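Phosphonopyruvate hydrolase (Variovorax sp., PDB 2HRW) hydrolyses phosphonopyruvate to pyruvate and phosphate with the help of a divalent cation such as cobalt, magnesium or manganese. Local coordinates at residues A[182-187]-A[209-214]; A[80-85]-A[107-112]; A[188-193]-A[214-219]. One frame throughout, in Å; residues are numbered along the deposited sequence.

Contact 1: residues A[182-187]-A[209-214]; sequences AILIHS and VLVPTA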
loop_
_atom_site.group_PDB
_atom_site.type_symbol
_atom_site.label_atom_id
_atom_site.label_comp_id
_atom_site.label_asym_id
_atom_site.label_seq_id
_atom_site.Cartn_x
_atom_site.Cartn_y
_atom_site.Cartn_z
ATOM N N ALA A 182 14.632 16.711 21.976
ATOM C CA ALA A 182 15.993 16.905 21.475
ATOM C C ALA A 182 15.981 17.850 20.299
ATOM O O ALA A 182 14.934 18.040 19.668
ATOM C CB ALA A 182 16.612 15.570 21.073
ATOM N N ILE A 183 17.127 18.456 20.002
ATOM C CA ILE A 183 17.189 19.409 18.895
ATOM C C ILE A 183 18.229 19.014 17.866
ATOM O O ILE A 183 19.417 18.819 18.175
ATOM C CB ILE A 183 17.525 20.883 19.355
ATOM C CG1 ILE A 183 16.324 21.537 20.014
ATOM C CG2 ILE A 183 17.842 21.753 18.152
ATOM C CD1 ILE A 183 15.860 20.838 21.183
ATOM N N LEU A 184 17.769 18.896 16.636
ATOM C CA LEU A 184 18.641 18.567 15.529
ATOM C C LEU A 184 18.930 19.941 14.949
ATOM O O LEU A 184 18.011 20.704 14.629
ATOM C CB LEU A 184 17.883 17.722 14.512
ATOM C CG LEU A 184 18.496 17.151 13.235
ATOM C CD1 LEU A 184 19.674 17.985 12.740
ATOM C CD2 LEU A 184 18.918 15.742 13.535
ATOM N N ILE A 185 20.206 20.281 14.858
ATOM C CA ILE A 185 20.589 21.559 14.290
ATOM C C ILE A 185 21.473 21.206 13.093
ATOM O O ILE A 185 22.430 20.460 13.207
ATOM C CB ILE A 185 21.317 22.434 15.344
ATOM C CG1 ILE A 185 21.940 23.656 14.676
ATOM C CG2 ILE A 185 22.343 21.620 16.068
ATOM C CD1 ILE A 185 20.950 24.542 13.948
ATOM N N HIS A 186 21.127 21.733 11.935
ATOM C CA HIS A 186 21.859 21.405 10.738
ATOM C C HIS A 186 22.670 22.574 10.201
ATOM O O HIS A 186 22.307 23.723 10.416
ATOM C CB HIS A 186 20.841 20.913 9.707
ATOM C CG HIS A 186 21.437 20.099 8.603
ATOM N ND1 HIS A 186 22.544 19.296 8.784
ATOM C CD2 HIS A 186 21.062 19.943 7.309
ATOM C CE1 HIS A 186 22.830 18.685 7.648
ATOM N NE2 HIS A 186 21.946 19.059 6.738
ATOM N N SER A 187 23.774 22.277 9.514
ATOM C CA SER A 187 24.632 23.315 8.922
ATOM C C SER A 187 25.083 22.993 7.487
ATOM O O SER A 187 25.293 21.825 7.146
ATOM C CB SER A 187 25.871 23.556 9.790
ATOM O OG SER A 187 26.813 24.357 9.097
ATOM N N VAL A 209 21.404 17.017 18.381
ATOM C CA VAL A 209 21.566 15.964 17.374
ATOM C C VAL A 209 22.350 16.498 16.193
ATOM O O VAL A 209 22.045 17.577 15.681
ATOM C CB VAL A 209 20.220 15.511 16.791
ATOM C CG1 VAL A 209 20.400 14.190 16.039
ATOM C CG2 VAL A 209 19.157 15.406 17.893
ATOM N N LEU A 210 23.352 15.737 15.764
ATOM C CA LEU A 210 24.158 16.113 14.611
ATOM C C LEU A 210 24.037 15.087 13.495
ATOM O O LEU A 210 23.868 13.882 13.732
ATOM C CB LEU A 210 25.632 16.254 15.001
ATOM C CG LEU A 210 25.920 17.343 16.026
ATOM C CD1 LEU A 210 27.412 17.480 16.223
ATOM C CD2 LEU A 210 25.325 18.651 15.548
ATOM N N VAL A 211 24.144 15.598 12.275
ATOM C CA VAL A 211 24.098 14.815 11.040
ATOM C C VAL A 211 25.215 15.446 10.241
ATOM O O VAL A 211 24.959 16.115 9.254
ATOM C CB VAL A 211 22.757 15.037 10.293
ATOM C CG1 VAL A 211 22.655 14.100 9.109
ATOM C CG2 VAL A 211 21.592 14.826 11.250
ATOM N N PRO A 212 26.470 15.239 10.671
ATOM C CA PRO A 212 27.753 15.728 10.132
ATOM C C PRO A 212 28.150 15.268 8.743
ATOM O O PRO A 212 29.337 15.128 8.438
ATOM C CB PRO A 212 28.752 15.253 11.173
ATOM C CG PRO A 212 28.202 13.873 11.490
ATOM C CD PRO A 212 26.711 14.176 11.668
ATOM N N THR A 213 27.152 15.048 7.902
ATOM C CA THR A 213 27.362 14.581 6.536
ATOM C C THR A 213 28.293 15.455 5.684
ATOM O O THR A 213 29.126 14.933 4.937
ATOM C CB THR A 213 25.983 14.416 5.819
ATOM O OG1 THR A 213 25.237 13.372 6.462
ATOM C CG2 THR A 213 26.174 14.062 4.357
ATOM N N ALA A 214 28.169 16.777 5.808
ATOM C CA ALA A 214 28.991 17.711 5.016
ATOM C C ALA A 214 30.397 17.949 5.560
ATOM O O ALA A 214 31.282 18.399 4.830
ATOM C CB ALA A 214 28.260 19.057 4.880
HETATM O O HOH W 1 24.074 18.627 11.546
#
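The imidazole of His186 meets the facing segment at its edge: Val211 O lies near the ring plane, 3.7 Å from His186 CE1. A water sits at the ring edge, in plane, 3.2 Å from ND1; it donates to Ile185 O and accepts from Val211 N, bridging the two segments beyond the last direct backbone bond between them. His186 is a substrate-binding residue, and its ring, turned to this position with CG anti to the backbone N (chi1 -160°), also packs on Arg155, another of them. Further back, strands 182-185 and 208-210 run parallel as neighbours in the TIM barrel, joined through helix 193-201 in a beta-alpha-beta unit. Val209 N donates to Ile183 O at 2.7 Å, while Ile185 N gives Val209 O a weak bond of 3.4 Å. Leu184 and Val209 share the face that also meets strand 151-156. Leu184 CD2 presses on Val209 CG1 at 3.3 Å, tighter than usual for two carbons, and touches Val211 CG2 at 3.6 Å, the leucine crossing this valine at about a right angle. Branched apolar residues suit this buried interior. On the helix-covered side, Ile185 CG2 approaches Leu210 CD2 at 4.2 Å, with Phe198 and Ile195 packing over them.

Contact 2: residues A[80-85]-A[107-112]; sequences ADIDTG and IVMEDK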
loop_
_atom_site.group_PDB
_atom_site.type_symbol
_atom_site.label_atom_id
_atom_site.label_comp_id
_atom_site.label_asym_id
_atom_site.label_seq_id
_atom_site.Cartn_x
_atom_site.Cartn_y
_atom_site.Cartn_z
ATOM N N ALA A 80 12.401 8.017 12.901
ATOM C CA ALA A 80 11.776 8.297 11.611
ATOM C C ALA A 80 11.858 9.751 11.181
ATOM O O ALA A 80 11.604 10.652 11.973
ATOM C CB ALA A 80 10.323 7.872 11.638
ATOM N N ASP A 81 12.212 9.959 9.919
ATOM C CA ASP A 81 12.275 11.285 9.325
ATOM C C ASP A 81 10.866 11.574 8.782
ATOM O O ASP A 81 10.446 10.947 7.815
ATOM C CB ASP A 81 13.282 11.258 8.175
ATOM C CG ASP A 81 13.326 12.549 7.388
ATOM O OD1 ASP A 81 12.475 13.443 7.625
ATOM O OD2 ASP A 81 14.223 12.660 6.514
ATOM N N ILE A 82 10.128 12.501 9.390
ATOM C CA ILE A 82 8.780 12.807 8.907
ATOM C C ILE A 82 8.740 14.189 8.271
ATOM O O ILE A 82 7.663 14.772 8.106
ATOM C CB ILE A 82 7.711 12.786 10.039
ATOM C CG1 ILE A 82 8.074 13.803 11.115
ATOM C CG2 ILE A 82 7.605 11.400 10.653
ATOM C CD1 ILE A 82 7.060 13.910 12.209
ATOM N N ASP A 83 9.917 14.699 7.920
ATOM C CA ASP A 83 10.061 16.016 7.287
ATOM C C ASP A 83 9.416 17.166 8.056
ATOM O O ASP A 83 9.850 17.496 9.155
ATOM C CB ASP A 83 9.520 15.987 5.851
ATOM C CG ASP A 83 10.505 15.369 4.868
ATOM O OD1 ASP A 83 10.229 14.262 4.350
ATOM O OD2 ASP A 83 11.568 15.989 4.615
ATOM N N THR A 84 8.382 17.776 7.493
ATOM C CA THR A 84 7.735 18.902 8.154
ATOM C C THR A 84 6.366 18.549 8.692
ATOM O O THR A 84 5.542 19.427 8.931
ATOM C CB THR A 84 7.559 20.088 7.203
ATOM O OG1 THR A 84 6.446 19.845 6.341
ATOM C CG2 THR A 84 8.788 20.258 6.338
ATOM N N GLY A 85 6.095 17.262 8.851
ATOM C CA GLY A 85 4.818 16.880 9.409
ATOM C C GLY A 85 3.697 16.629 8.428
ATOM O O GLY A 85 2.594 16.295 8.861
ATOM N N ILE A 107 10.655 10.522 16.203
ATOM C CA ILE A 107 10.361 11.087 14.887
ATOM C C ILE A 107 11.125 12.399 14.837
ATOM O O ILE A 107 11.329 13.017 15.871
ATOM C CB ILE A 107 8.865 11.404 14.682
ATOM C CG1 ILE A 107 8.333 12.145 15.909
ATOM C CG2 ILE A 107 8.098 10.127 14.349
ATOM C CD1 ILE A 107 7.221 13.035 15.606
ATOM N N VAL A 108 11.557 12.807 13.642
ATOM C CA VAL A 108 12.270 14.065 13.424
ATOM C C VAL A 108 11.436 14.947 12.486
ATOM O O VAL A 108 11.036 14.520 11.392
ATOM C CB VAL A 108 13.637 13.833 12.786
ATOM C CG1 VAL A 108 14.259 15.156 12.407
ATOM C CG2 VAL A 108 14.538 13.080 13.776
ATOM N N MET A 109 11.168 16.179 12.904
ATOM C CA MET A 109 10.354 17.079 12.096
ATOM C C MET A 109 11.075 18.398 12.020
ATOM O O MET A 109 11.673 18.809 12.994
ATOM C CB MET A 109 8.995 17.230 12.761
ATOM C CG MET A 109 8.020 18.067 12.016
ATOM S SD MET A 109 6.445 17.955 12.874
ATOM C CE MET A 109 6.750 18.947 14.417
ATOM N N GLU A 110 11.033 19.060 10.865
ATOM C CA GLU A 110 11.747 20.330 10.685
ATOM C C GLU A 110 10.829 21.524 10.540
ATOM O O GLU A 110 9.697 21.382 10.084
ATOM C CB GLU A 110 12.673 20.233 9.465
ATOM C CG GLU A 110 11.998 19.663 8.225
ATOM C CD GLU A 110 12.992 19.127 7.208
ATOM O OE1 GLU A 110 12.996 19.636 6.070
ATOM O OE2 GLU A 110 13.771 18.202 7.542
ATOM N N ASP A 111 11.322 22.702 10.916
ATOM C CA ASP A 111 10.524 23.931 10.849
ATOM C C ASP A 111 10.506 24.639 9.499
ATOM O O ASP A 111 10.237 25.835 9.430
ATOM C CB ASP A 111 10.958 24.915 11.942
ATOM C CG ASP A 111 12.425 25.226 11.894
ATOM O OD1 ASP A 111 13.169 24.495 11.222
ATOM O OD2 ASP A 111 12.857 26.199 12.538
ATOM N N LYS A 112 10.790 23.901 8.430
ATOM C CA LYS A 112 10.764 24.464 7.097
ATOM C C LYS A 112 9.311 24.459 6.660
ATOM O O LYS A 112 8.515 23.651 7.147
ATOM C CB LYS A 112 11.599 23.621 6.128
ATOM C CG LYS A 112 13.078 23.935 6.187
ATOM C CD LYS A 112 13.836 23.519 4.919
ATOM C CE LYS A 112 14.090 22.026 4.859
ATOM N NZ LYS A 112 15.227 21.727 3.940
HETATM O O HOH W 2 13.221 17.685 3.714
HETATM O O HOH W 3 13.800 15.826 6.350
#
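Two neighbouring parallel strands of the TIM barrel, 78-81 and 106-110, meet here and carry their C-terminal loops into the metal site, where Asp81 binds magnesium. Val108 N donates to Ala80 O at 2.7 Å, and Ile82 N returns a bond of 3.0 Å to Val108 O. Beyond them a type II' turn runs from Ile82 to Gly85, and Asp83 O within it accepts from Glu110 N at 2.6 Å. Glycine suits the end of this turn: a side chain at its backbone angles would jam against the preceding carbonyl and crowd Met109 SD.

Ile82 fills the side facing helix 89-102. With CG1 set between backbone N and carbonyl carbon (chi1 59°), its CD1 reaches Ile107 CD1 at 3.5 Å and Met109 CB at 3.9 Å, beside Tyr99. Replacing Ile82 by alanine would probably leave a gap against Ile107 CD1 and Met109 CB, where its CD1 now packs.

On the active-site side, Asp81 OD1 accepts from Asp83 N at 2.9 Å, an Asx turn that fixes the carboxylate, while OD2 takes the backbone N of Gly43. The Asp83 and Glu110 side chains lie side by side, pointing the same way. A water donates to Asp83 OD2 at 2.8 Å and to Glu110 OE2 at 2.7 Å and so bridges the two carboxylates. Acidic groups gathered round the metal-binding aspartate at the C-terminal ends of barrel strands are characteristic of the isocitrate lyase/PEP mutase superfamily.

Contact 3: residues A[188-193]-A[214-219]; sequences RQKTPD and AYPQLT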
loop_
_atom_site.group_PDB
_atom_site.type_symbol
_atom_site.label_atom_id
_atom_site.label_comp_id
_atom_site.label_asym_id
_atom_site.label_seq_id
_atom_site.Cartn_x
_atom_site.Cartn_y
_atom_site.Cartn_z
ATOM N N ARG A 188 25.232 24.038 6.663
ATOM C CA ARG A 188 25.661 23.908 5.257
ATOM C C ARG A 188 27.185 23.880 5.102
ATOM O O ARG A 188 27.740 22.924 4.559
ATOM C CB ARG A 188 25.117 25.065 4.403
ATOM C CG ARG A 188 23.859 24.755 3.573
ATOM C CD ARG A 188 23.525 25.901 2.596
ATOM N NE ARG A 188 22.148 25.833 2.114
ATOM C CZ ARG A 188 21.616 24.774 1.511
ATOM N NH1 ARG A 188 22.350 23.687 1.312
ATOM N NH2 ARG A 188 20.345 24.794 1.119
ATOM N N GLN A 189 27.840 24.948 5.558
ATOM C CA GLN A 189 29.299 25.081 5.515
ATOM C C GLN A 189 30.023 23.777 5.269
ATOM O O GLN A 189 29.607 22.723 5.763
ATOM C CB GLN A 189 29.815 25.659 6.838
ATOM C CG GLN A 189 30.052 27.146 6.810
ATOM C CD GLN A 189 28.778 27.949 6.697
ATOM O OE1 GLN A 189 27.812 27.519 6.069
ATOM N NE2 GLN A 189 28.777 29.135 7.293
ATOM N N LYS A 190 31.119 23.834 4.522
ATOM C CA LYS A 190 31.865 22.602 4.295
ATOM C C LYS A 190 32.773 22.334 5.494
ATOM O O LYS A 190 33.352 21.249 5.607
ATOM C CB LYS A 190 32.681 22.664 3.002
ATOM C CG LYS A 190 32.473 21.442 2.101
ATOM C CD LYS A 190 32.661 20.118 2.856
ATOM C CE LYS A 190 34.120 19.885 3.283
ATOM N NZ LYS A 190 34.313 18.666 4.139
ATOM N N THR A 191 32.884 23.327 6.388
ATOM C CA THR A 191 33.678 23.209 7.621
ATOM C C THR A 191 32.726 23.199 8.815
ATOM O O THR A 191 31.733 23.938 8.834
ATOM C CB THR A 191 34.599 24.392 7.820
ATOM O OG1 THR A 191 33.841 25.501 8.312
ATOM C CG2 THR A 191 35.234 24.774 6.521
ATOM N N PRO A 192 33.020 22.373 9.831
ATOM C CA PRO A 192 32.163 22.300 11.005
ATOM C C PRO A 192 32.355 23.470 11.957
ATOM O O PRO A 192 32.297 23.279 13.162
ATOM C CB PRO A 192 32.573 20.980 11.637
ATOM C CG PRO A 192 34.018 20.962 11.390
ATOM C CD PRO A 192 34.121 21.403 9.948
ATOM N N ASP A 193 32.592 24.670 11.418
ATOM C CA ASP A 193 32.778 25.864 12.244
ATOM C C ASP A 193 31.431 26.361 12.731
ATOM O O ASP A 193 31.253 26.672 13.909
ATOM C CB ASP A 193 33.452 26.988 11.448
ATOM C CG ASP A 193 34.937 26.745 11.215
ATOM O OD1 ASP A 193 35.615 27.659 10.686
ATOM O OD2 ASP A 193 35.431 25.645 11.556
ATOM N N ALA A 214 28.169 16.777 5.808
ATOM C CA ALA A 214 28.991 17.711 5.016
ATOM C C ALA A 214 30.397 17.949 5.560
ATOM O O ALA A 214 31.282 18.399 4.830
ATOM C CB ALA A 214 28.260 19.057 4.880
ATOM N N TYR A 215 30.593 17.686 6.850
ATOM C CA TYR A 215 31.902 17.872 7.465
ATOM C C TYR A 215 32.362 16.542 8.047
ATOM O O TYR A 215 32.331 16.307 9.254
ATOM C CB TYR A 215 31.849 18.976 8.534
ATOM C CG TYR A 215 30.463 19.458 8.831
ATOM C CD1 TYR A 215 29.593 18.670 9.580
ATOM C CD2 TYR A 215 29.987 20.671 8.314
ATOM C CE1 TYR A 215 28.278 19.054 9.814
ATOM C CE2 TYR A 215 28.662 21.078 8.535
ATOM C CZ TYR A 215 27.804 20.249 9.292
ATOM O OH TYR A 215 26.460 20.560 9.509
ATOM N N PRO A 216 32.797 15.639 7.163
ATOM C CA PRO A 216 33.274 14.307 7.527
ATOM C C PRO A 216 34.601 14.286 8.281
ATOM O O PRO A 216 35.172 13.220 8.503
ATOM C CB PRO A 216 33.355 13.593 6.173
ATOM C CG PRO A 216 33.691 14.698 5.238
ATOM C CD PRO A 216 32.783 15.805 5.698
ATOM N N GLN A 217 35.103 15.451 8.669
ATOM C CA GLN A 217 36.371 15.485 9.389
ATOM C C GLN A 217 36.087 15.412 10.880
ATOM O O GLN A 217 36.973 15.141 11.699
ATOM C CB GLN A 217 37.146 16.755 9.036
ATOM C CG GLN A 217 36.354 18.044 9.158
ATOM C CD GLN A 217 35.756 18.534 7.837
ATOM O OE1 GLN A 217 35.233 19.644 7.773
ATOM N NE2 GLN A 217 35.834 17.718 6.783
ATOM N N LEU A 218 34.814 15.626 11.200
ATOM C CA LEU A 218 34.313 15.602 12.570
ATOM C C LEU A 218 33.990 14.149 12.959
ATOM O O LEU A 218 32.937 13.627 12.585
ATOM C CB LEU A 218 33.045 16.476 12.665
ATOM C CG LEU A 218 32.765 17.220 13.975
ATOM C CD1 LEU A 218 31.322 17.725 14.017
ATOM C CD2 LEU A 218 32.993 16.282 15.128
ATOM N N THR A 219 34.891 13.519 13.713
ATOM C CA THR A 219 34.731 12.128 14.139
ATOM C C THR A 219 33.792 11.958 15.345
ATOM O O THR A 219 33.350 12.945 15.946
ATOM C CB THR A 219 36.115 11.477 14.495
ATOM O OG1 THR A 219 36.584 11.978 15.753
ATOM C CG2 THR A 219 37.151 11.810 13.420
#
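Pro192 and Tyr215 slide past each other in opposite directions, the proline ring lying along the root of the tyrosine: Pro192 CD is 3.6 Å from Tyr215 CB and Pro192 CB is 3.8 Å from Tyr215 CG. Both belong to adjacent loops that leave the C-terminal ends of TIM-barrel strands 182-185 and 208-210. Proline suits its place at the N-cap of helix 193-201, since it needs no amide hydrogen there and offers a rigid apolar surface. Its CB also meets Leu218 CD1 at 4.2 Å.

The tyrosine ring has the methyl of its own neighbour Ala214 over one face, offset toward the rim. At its edge, near the ring plane, comes Gln189 O, 3.3 Å from Tyr215 CD2, so the carbonyl oxygen faces the slightly positive hydrogens of the ring. The aromatic group is thus wedged against the backbone that follows Arg188, a substrate-binding residue, and its hydroxyl, making a weak bond with Ser187 N, continues inward toward the barrel. Ile195 of helix 193-201 packs on it as well.

Residues 215 to 218 form a type I beta turn, closed by Leu218 N to Tyr215 O, and within it Pro216 packs against Ile259 of a second subunit. Lys190 reaches across from one loop to the other at the surface, where a long, flexible, charged chain is at home. Bent at chi2 and chi3 (-51° and -68°), it curls round so that NZ donates to Ala214 O at 3.1 Å, in the carbonyl plane.

Along the chain, contact 2 closes before contact 1 opens, whereas contacts 1 and 3 interleave and share Ala214. Contacts 1 and 2 belong to one closed eight-stranded barrel, their centres 13 Å apart; strand 151-156, which carries Arg155, stands between strands 106-110 and 182-185 in the order round the sheet. Contact 3 continues the two strands of contact 1 outward into their C-terminal loops, its centre 10 Å from that of contact 1 and 22 Å from that of contact 2. Tyr215 OH ties contact 3 to contact 1, probably hydrogen-bonding to Ser187 O. Metal-binding Asp81 and substrate-binding His186 and Arg188 thus all lie toward the C-terminal ends of the strands of one barrel.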